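Local structure of Mgp-operon protein 3 (Mycoplasma pneumoniae, 6RJ1) at residues A217-K222 and N602-G607; Y478-E483 and K705-N710. The protein probably takes part in adhesion of the bacterium to host cells, as the extracellular adhesin P40/P90, and may bind sugars. All coordinates share one frame; numbering follows the deposited sequence.

Interaction 1: A217-K222 and N602-G607; sequences AVTGFK and NGPING
Ala217 points its CB at the loop 602-607 and meets three successive residues there: Pro604 CB at 3.6 Å, Ile605 N at 3.6 Å and Asn606 O at 3.4 Å. This is loop-to-loop packing in an adhesin whose family is grouped with the beta-propellers; the run leading into strand 220-222 lies against the loop between helix 591-595 and strand 609-611. Pro604 supplies the other apolar surface. Its CG lies 3.9 Å from Thr219 CA, and Thr219 CG2 lies 4.0 Å from Pro604 CG, the two side chains meeting at a slant. With OG1 between the backbone N and the carbonyl carbon (chi1 65°), that methyl stands beside the backbone N. The hydroxyl is engaged elsewhere, by a hydrogen bond to Val185 O. Outside the pair, backbone hydrogen bonds join Ala217 to Gln187 and Thr219 to Val185. In 602-607, the carboxamide of Asn606, whose CB is directed away from 217-222, bonds through ND2 to Ser580 OG and Thr582 O and through OD1 to Thr619 N. The two segments share a polar link through one water, which donates to Val218 O at 3.2 Å and, weakly, to Asn606 O at 3.5 Å.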
loop_
_atom_site.group_PDB
_atom_site.type_symbol
_atom_site.label_atom_id
_atom_site.label_comp_id
_atom_site.label_asym_id
_atom_site.label_seq_id
_atom_site.Cartn_x
_atom_site.Cartn_y
_atom_site.Cartn_z
ATOM N N ALA A 217 21.882 -16.911 -8.716
ATOM C CA ALA A 217 20.674 -16.217 -8.260
ATOM C C ALA A 217 21.005 -15.226 -7.135
ATOM O O ALA A 217 21.645 -15.592 -6.146
ATOM C CB ALA A 217 19.624 -17.216 -7.802
ATOM N N VAL A 218 20.628 -13.955 -7.338
ATOM C CA VAL A 218 20.911 -12.843 -6.428
ATOM C C VAL A 218 20.109 -12.969 -5.129
ATOM O O VAL A 218 18.897 -13.175 -5.156
ATOM C CB VAL A 218 20.745 -11.466 -7.131
ATOM C CG1 VAL A 218 21.026 -10.320 -6.176
ATOM C CG2 VAL A 218 21.655 -11.363 -8.361
ATOM N N THR A 219 20.822 -12.866 -3.992
ATOM C CA THR A 219 20.306 -12.984 -2.626
ATOM C C THR A 219 19.649 -11.704 -2.075
ATOM O O THR A 219 19.020 -11.751 -1.011
ATOM C CB THR A 219 21.415 -13.474 -1.690
ATOM O OG1 THR A 219 22.445 -12.484 -1.615
ATOM C CG2 THR A 219 21.985 -14.812 -2.107
ATOM N N GLY A 220 19.793 -10.586 -2.784
ATOM C CA GLY A 220 19.206 -9.329 -2.349
ATOM C C GLY A 220 19.766 -8.095 -3.012
ATOM O O GLY A 220 20.091 -8.110 -4.202
ATOM N N PHE A 221 19.834 -6.999 -2.252
ATOM C CA PHE A 221 20.317 -5.722 -2.761
ATOM C C PHE A 221 21.145 -4.975 -1.720
ATOM O O PHE A 221 20.852 -5.042 -0.524
ATOM C CB PHE A 221 19.151 -4.861 -3.316
ATOM C CG PHE A 221 18.040 -4.531 -2.344
ATOM C CD1 PHE A 221 16.970 -5.400 -2.164
ATOM C CD2 PHE A 221 18.036 -3.328 -1.648
ATOM C CE1 PHE A 221 15.924 -5.084 -1.278
ATOM C CE2 PHE A 221 16.994 -3.009 -0.767
ATOM C CZ PHE A 221 15.943 -3.890 -0.586
ATOM N N LYS A 222 22.189 -4.270 -2.195
ATOM C CA LYS A 222 23.108 -3.466 -1.395
ATOM C C LYS A 222 22.383 -2.292 -0.710
ATOM O O LYS A 222 21.580 -1.596 -1.343
ATOM C CB LYS A 222 24.262 -2.962 -2.268
ATOM C CG LYS A 222 25.211 -4.059 -2.725
ATOM C CD LYS A 222 26.540 -3.487 -3.179
ATOM C CE LYS A 222 27.536 -4.573 -3.526
ATOM N NZ LYS A 222 28.792 -4.013 -4.098
ATOM N N ASN A 602 11.990 -20.983 -0.239
ATOM C CA ASN A 602 12.878 -20.787 0.899
ATOM C C ASN A 602 14.093 -19.899 0.616
ATOM O O ASN A 602 14.701 -19.407 1.560
ATOM C CB ASN A 602 13.312 -22.140 1.455
ATOM C CG ASN A 602 12.166 -23.049 1.817
ATOM O OD1 ASN A 602 11.345 -22.756 2.710
ATOM N ND2 ASN A 602 12.097 -24.181 1.131
ATOM N N GLY A 603 14.436 -19.707 -0.655
ATOM C CA GLY A 603 15.593 -18.911 -1.046
ATOM C C GLY A 603 15.657 -18.638 -2.530
ATOM O O GLY A 603 14.738 -19.017 -3.263
ATOM N N PRO A 604 16.739 -17.990 -3.015
ATOM C CA PRO A 604 16.821 -17.659 -4.454
ATOM C C PRO A 604 16.877 -18.857 -5.415
ATOM O O PRO A 604 17.249 -19.963 -5.019
ATOM C CB PRO A 604 18.082 -16.789 -4.554
ATOM C CG PRO A 604 18.414 -16.391 -3.174
ATOM C CD PRO A 604 17.906 -17.471 -2.278
ATOM N N ILE A 605 16.481 -18.626 -6.683
ATOM C CA ILE A 605 16.471 -19.621 -7.764
ATOM C C ILE A 605 16.507 -18.944 -9.142
ATOM O O ILE A 605 17.211 -19.405 -10.037
ATOM C CB ILE A 605 15.302 -20.666 -7.633
ATOM C CG1 ILE A 605 15.549 -21.917 -8.526
ATOM C CG2 ILE A 605 13.907 -20.045 -7.872
ATOM C CD1 ILE A 605 14.942 -23.192 -8.038
ATOM N N ASN A 606 15.737 -17.866 -9.304
ATOM C CA ASN A 606 15.599 -17.133 -10.555
ATOM C C ASN A 606 16.776 -16.224 -10.858
ATOM O O ASN A 606 17.427 -15.686 -9.962
ATOM C CB ASN A 606 14.267 -16.366 -10.595
ATOM C CG ASN A 606 13.052 -17.262 -10.517
ATOM O OD1 ASN A 606 13.078 -18.438 -10.888
ATOM N ND2 ASN A 606 11.955 -16.730 -10.026
ATOM N N GLY A 607 17.021 -16.085 -12.147
ATOM C CA GLY A 607 18.084 -15.289 -12.736
ATOM C C GLY A 607 18.123 -15.567 -14.221
ATOM O O GLY A 607 17.237 -16.256 -14.731
HETATM O O HOH W 1 16.511 -13.893 -7.127
#

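Interaction 2: Y478-E483 and K705-N710; sequences YWVVGE and KSAREN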
loop_
_atom_site.group_PDB
_atom_site.type_symbol
_atom_site.label_atom_id
_atom_site.label_comp_id
_atom_site.label_asym_id
_atom_site.label_seq_id
_atom_site.Cartn_x
_atom_site.Cartn_y
_atom_site.Cartn_z
ATOM N N TYR A 478 -3.464 -0.556 12.559
ATOM C CA TYR A 478 -4.822 -0.117 12.218
ATOM C C TYR A 478 -5.682 -0.074 13.474
ATOM O O TYR A 478 -5.365 -0.741 14.451
ATOM C CB TYR A 478 -5.447 -1.041 11.155
ATOM C CG TYR A 478 -5.630 -2.474 11.616
ATOM C CD1 TYR A 478 -4.566 -3.373 11.601
ATOM C CD2 TYR A 478 -6.872 -2.935 12.048
ATOM C CE1 TYR A 478 -4.728 -4.689 12.020
ATOM C CE2 TYR A 478 -7.046 -4.252 12.468
ATOM C CZ TYR A 478 -5.972 -5.128 12.444
ATOM O OH TYR A 478 -6.138 -6.429 12.847
ATOM N N TRP A 479 -6.772 0.683 13.445
ATOM C CA TRP A 479 -7.652 0.808 14.601
ATOM C C TRP A 479 -8.987 0.119 14.443
ATOM O O TRP A 479 -9.533 0.080 13.350
ATOM C CB TRP A 479 -7.898 2.286 14.923
ATOM C CG TRP A 479 -6.797 2.911 15.709
ATOM C CD1 TRP A 479 -6.689 2.968 17.066
ATOM C CD2 TRP A 479 -5.636 3.569 15.184
ATOM N NE1 TRP A 479 -5.528 3.616 17.423
ATOM C CE2 TRP A 479 -4.873 4.018 16.285
ATOM C CE3 TRP A 479 -5.166 3.827 13.885
ATOM C CZ2 TRP A 479 -3.667 4.706 16.128
ATOM C CZ3 TRP A 479 -3.971 4.512 13.732
ATOM C CH2 TRP A 479 -3.235 4.943 14.842
ATOM N N VAL A 480 -9.496 -0.423 15.547
ATOM C CA VAL A 480 -10.831 -0.983 15.732
ATOM C C VAL A 480 -11.221 -0.416 17.114
ATOM O O VAL A 480 -10.718 -0.876 18.151
ATOM C CB VAL A 480 -10.955 -2.531 15.660
ATOM C CG1 VAL A 480 -12.385 -2.969 15.983
ATOM C CG2 VAL A 480 -10.536 -3.067 14.299
ATOM N N VAL A 481 -12.013 0.658 17.107
ATOM C CA VAL A 481 -12.409 1.352 18.335
ATOM C C VAL A 481 -13.915 1.344 18.524
ATOM O O VAL A 481 -14.664 1.288 17.550
ATOM C CB VAL A 481 -11.822 2.797 18.426
ATOM C CG1 VAL A 481 -10.312 2.777 18.592
ATOM C CG2 VAL A 481 -12.212 3.647 17.220
ATOM N N GLY A 482 -14.340 1.402 19.778
ATOM C CA GLY A 482 -15.752 1.481 20.124
ATOM C C GLY A 482 -16.183 2.932 20.114
ATOM O O GLY A 482 -15.402 3.821 20.478
ATOM N N GLU A 483 -17.419 3.185 19.675
ATOM C CA GLU A 483 -18.009 4.524 19.635
ATOM C C GLU A 483 -18.096 5.075 21.074
ATOM O O GLU A 483 -17.774 6.236 21.320
ATOM C CB GLU A 483 -19.403 4.433 19.002
ATOM C CG GLU A 483 -19.940 5.747 18.470
ATOM C CD GLU A 483 -21.340 5.688 17.890
ATOM O OE1 GLU A 483 -21.891 6.771 17.585
ATOM O OE2 GLU A 483 -21.892 4.571 17.744
ATOM N N LYS A 705 -13.654 -7.741 16.414
ATOM C CA LYS A 705 -13.635 -7.756 17.880
ATOM C C LYS A 705 -12.336 -8.359 18.399
ATOM O O LYS A 705 -11.836 -7.900 19.424
ATOM C CB LYS A 705 -14.835 -8.517 18.433
ATOM C CG LYS A 705 -15.179 -8.163 19.873
ATOM C CD LYS A 705 -16.383 -8.938 20.328
ATOM C CE LYS A 705 -16.636 -8.740 21.804
ATOM N NZ LYS A 705 -17.984 -9.227 22.225
ATOM N N SER A 706 -11.777 -9.364 17.678
ATOM C CA SER A 706 -10.513 -10.001 18.026
ATOM C C SER A 706 -9.363 -9.021 17.877
ATOM O O SER A 706 -8.456 -9.033 18.703
ATOM C CB SER A 706 -10.279 -11.235 17.166
ATOM O OG SER A 706 -11.247 -12.220 17.482
ATOM N N ALA A 707 -9.425 -8.145 16.850
ATOM C CA ALA A 707 -8.422 -7.118 16.588
ATOM C C ALA A 707 -8.449 -6.044 17.679
ATOM O O ALA A 707 -7.384 -5.576 18.083
ATOM C CB ALA A 707 -8.646 -6.499 15.218
ATOM N N ARG A 708 -9.654 -5.691 18.185
ATOM C CA ARG A 708 -9.819 -4.713 19.265
ATOM C C ARG A 708 -9.277 -5.298 20.572
ATOM O O ARG A 708 -8.554 -4.609 21.292
ATOM C CB ARG A 708 -11.293 -4.270 19.405
ATOM C CG ARG A 708 -11.606 -3.525 20.701
ATOM C CD ARG A 708 -12.517 -2.340 20.520
ATOM N NE ARG A 708 -13.923 -2.726 20.452
ATOM C CZ ARG A 708 -14.876 -2.205 21.214
ATOM N NH1 ARG A 708 -14.580 -1.284 22.123
ATOM N NH2 ARG A 708 -16.135 -2.602 21.076
ATOM N N GLU A 709 -9.612 -6.576 20.856
ATOM C CA GLU A 709 -9.175 -7.305 22.046
ATOM C C GLU A 709 -7.661 -7.484 22.049
ATOM O O GLU A 709 -7.028 -7.252 23.080
ATOM C CB GLU A 709 -9.906 -8.652 22.167
ATOM C CG GLU A 709 -11.334 -8.516 22.677
ATOM C CD GLU A 709 -12.237 -9.738 22.596
ATOM O OE1 GLU A 709 -11.792 -10.791 22.082
ATOM O OE2 GLU A 709 -13.403 -9.635 23.049
ATOM N N ASN A 710 -7.077 -7.844 20.888
ATOM C CA ASN A 710 -5.629 -8.001 20.697
ATOM C C ASN A 710 -4.891 -6.674 20.937
ATOM O O ASN A 710 -3.783 -6.690 21.469
ATOM C CB ASN A 710 -5.334 -8.546 19.300
ATOM C CG ASN A 710 -3.881 -8.691 18.950
ATOM O OD1 ASN A 710 -3.234 -9.687 19.255
ATOM N ND2 ASN A 710 -3.346 -7.726 18.254
#
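Apolar contact between Val480 and the pair Ala707 and Arg708 lies at the centre of this crossing, where helix 701-712 packs on strand 477-482 of a mixed beta-sheet. The axes of 478-482 and 705-710 approach to 7.7 Å at 96°, so the helix runs across the strand. The two methyls of Val480 divide the helix between them: CG1, anti to the backbone N (chi1 175°), reaches Arg708 CB at 3.8 Å, while CG2 faces Ala707 CB at 4.0 Å. The same Ala707 methyl also meets the phenol end of Tyr478, 3.9 Å from CE2 and 3.5 Å from OH, approaching the ring obliquely. That hydroxyl has its hydrogen-bond partner outside the pair, Thr496 OG1. Contacts with the strand backbone come from Arg708. The chi2 bend sets its CD 3.3 Å from Val480 O, and a second bend at chi3 (81°) turns NE off the line of the chain. Beyond the bends, one guanidinium face has Gly482 N 3.5 Å above its plane, offset toward the rim. Gly482 N itself bonds to Gln485 OE1. Arg708 thus meets 478-483 through methylenes and a flat face, with no charged partner there, which implies that these two segments meet by shape and van der Waals packing, while a hydrogen bond from Thr491 OG1 to Ala707 O ties the helix to the adjoining strand 487-492.

Overall arrangement
Both contacts are largely buried and neither has a direct hydrogen bond between its segments, yet they join different elements. Interaction 1 sets loop against loop, beside strand 220-222 of the branched sheet; interaction 2 lays a helix across a strand of the eight-stranded sheet. The buried areas are 192 and 256 Å². An alanine methyl and a proline ring carry the first, with a water that bonds only weakly on one side; the second also turns on an alanine methyl, but adds a tyrosine ring, valine branches and an arginine. Their centres lie about 38 Å apart and their nearest atoms about 24 Å, so they do not touch, although their segments alternate along the chain.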